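Local coordinates for IRMA (Escherichia coli CFT073, PDB 5EK5), which is a secreted, virulence-associated protein with a fibronectin-like fold that probably acts as a structural mimic of interleukin receptors, at residues I17-P20 with G21-A25. Sequence-based numbering, arbitrary orientation.
Sequences IWLP and GNICA
Trp18 and Cys24 sit opposite one another on the two strands as a non-hydrogen-bonded antiparallel pair, their side chains on one face of the sheet, and the sulfur settles obliquely against the indole. Cys24 SG lies 4.0 Å from the centroid of the five-membered ring of Trp18, 39° off its normal, and approaches the pyrrole side, 3.6 Å from CD1. Trp18 CG stands anti to its carbonyl carbon (chi1 -71°), which carries the five-membered ring to the sulfur. On the other face of the sheet, Leu19 CD1 reaches diagonally across to Ala25 CB at 3.7 Å, while Leu19 CB packs on Ile23 CB at 4.0 Å. These pairs close the turn end of the beta hairpin joining strands 9-19 and 23-31, neighbours in one sheet of the fibronectin-like fold. The backbone hydrogen bonds Ile17 N to Ala25 O and Ala25 N to Ile17 O are both 2.8 Å. Nearer the turn, Leu19 N to Ile23 O is equally short, whereas the return bond from Ile23 N to Leu19 O is weak at 3.3 Å. Pro20, Gly21 and Asn22 reverse the chain, the last two with positive phi. Beyond the hairpin, the disulfide to Cys83 restrains the same sulfur and probably helps keep it beside the indole; Trp18 also touches Cys83.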
loop_
_atom_site.group_PDB
_atom_site.type_symbol
_atom_site.label_atom_id
_atom_site.label_comp_id
_atom_site.label_asym_id
_atom_site.label_seq_id
_atom_site.Cartn_x
_atom_site.Cartn_y
_atom_site.Cartn_z
ATOM N N ILE B 17 0.084 -3.959 -15.132
ATOM C CA ILE B 17 -0.618 -3.599 -16.352
ATOM C C ILE B 17 -0.214 -4.523 -17.488
ATOM O O ILE B 17 0.965 -4.629 -17.825
ATOM C CB ILE B 17 -0.344 -2.139 -16.759
ATOM C CG1 ILE B 17 -0.749 -1.184 -15.636
ATOM C CG2 ILE B 17 -1.081 -1.797 -18.045
ATOM C CD1 ILE B 17 -0.038 0.150 -15.690
ATOM N N TRP B 18 -1.198 -5.203 -18.065
ATOM C CA TRP B 18 -0.946 -6.103 -19.179
ATOM C C TRP B 18 -0.906 -5.309 -20.473
ATOM O O TRP B 18 -1.854 -4.603 -20.810
ATOM C CB TRP B 18 -2.003 -7.211 -19.254
ATOM C CG TRP B 18 -1.895 -8.222 -18.154
ATOM C CD1 TRP B 18 -1.115 -9.348 -18.150
ATOM C CD2 TRP B 18 -2.590 -8.230 -16.898
ATOM N NE1 TRP B 18 -1.277 -10.039 -16.976
ATOM C CE2 TRP B 18 -2.186 -9.365 -16.189
ATOM C CE3 TRP B 18 -3.526 -7.358 -16.314
ATOM C CZ2 TRP B 18 -2.670 -9.678 -14.919
ATOM C CZ3 TRP B 18 -4.007 -7.669 -15.050
ATOM C CH2 TRP B 18 -3.580 -8.815 -14.369
ATOM N N LEU B 19 0.206 -5.428 -21.188
ATOM C CA LEU B 19 0.452 -4.619 -22.370
ATOM C C LEU B 19 0.556 -5.501 -23.610
ATOM O O LEU B 19 0.813 -6.702 -23.498
ATOM C CB LEU B 19 1.737 -3.805 -22.186
ATOM C CG LEU B 19 1.761 -2.803 -21.029
ATOM C CD1 LEU B 19 3.134 -2.161 -20.908
ATOM C CD2 LEU B 19 0.691 -1.743 -21.224
ATOM N N PRO B 20 0.351 -4.910 -24.800
ATOM C CA PRO B 20 0.546 -5.662 -26.045
ATOM C C PRO B 20 1.976 -6.176 -26.181
ATOM O O PRO B 20 2.904 -5.572 -25.639
ATOM C CB PRO B 20 0.217 -4.634 -27.137
ATOM C CG PRO B 20 0.267 -3.299 -26.459
ATOM C CD PRO B 20 -0.173 -3.558 -25.055
ATOM N N GLY B 21 2.145 -7.283 -26.897
ATOM C CA GLY B 21 3.443 -7.916 -27.024
ATOM C C GLY B 21 3.782 -8.778 -25.821
ATOM O O GLY B 21 4.950 -9.088 -25.582
ATOM N N ASN B 22 2.750 -9.164 -25.074
ATOM C CA ASN B 22 2.899 -9.957 -23.855
ATOM C C ASN B 22 3.901 -9.327 -22.888
ATOM O O ASN B 22 4.850 -9.969 -22.440
ATOM C CB ASN B 22 3.317 -11.390 -24.200
ATOM C CG ASN B 22 3.266 -12.320 -23.000
ATOM O OD1 ASN B 22 2.331 -12.271 -22.201
ATOM N ND2 ASN B 22 4.279 -13.171 -22.869
ATOM N N ILE B 23 3.689 -8.052 -22.591
ATOM C CA ILE B 23 4.506 -7.345 -21.616
ATOM C C ILE B 23 3.697 -7.074 -20.355
ATOM O O ILE B 23 2.528 -6.699 -20.430
ATOM C CB ILE B 23 5.044 -6.014 -22.185
ATOM C CG1 ILE B 23 5.942 -6.276 -23.395
ATOM C CG2 ILE B 23 5.824 -5.247 -21.127
ATOM C CD1 ILE B 23 7.190 -7.065 -23.065
ATOM N N CYS B 24 4.313 -7.276 -19.195
ATOM C CA CYS B 24 3.679 -6.880 -17.951
ATOM C C CYS B 24 4.416 -5.665 -17.415
ATOM O O CYS B 24 5.645 -5.647 -17.352
ATOM C CB CYS B 24 3.696 -8.021 -16.931
ATOM S SG CYS B 24 2.219 -9.070 -16.945
ATOM N N ALA B 25 3.654 -4.644 -17.045
ATOM C CA ALA B 25 4.221 -3.434 -16.476
ATOM C C ALA B 25 3.853 -3.360 -15.005
ATOM O O ALA B 25 2.688 -3.156 -14.659
ATOM C CB ALA B 25 3.728 -2.204 -17.221
#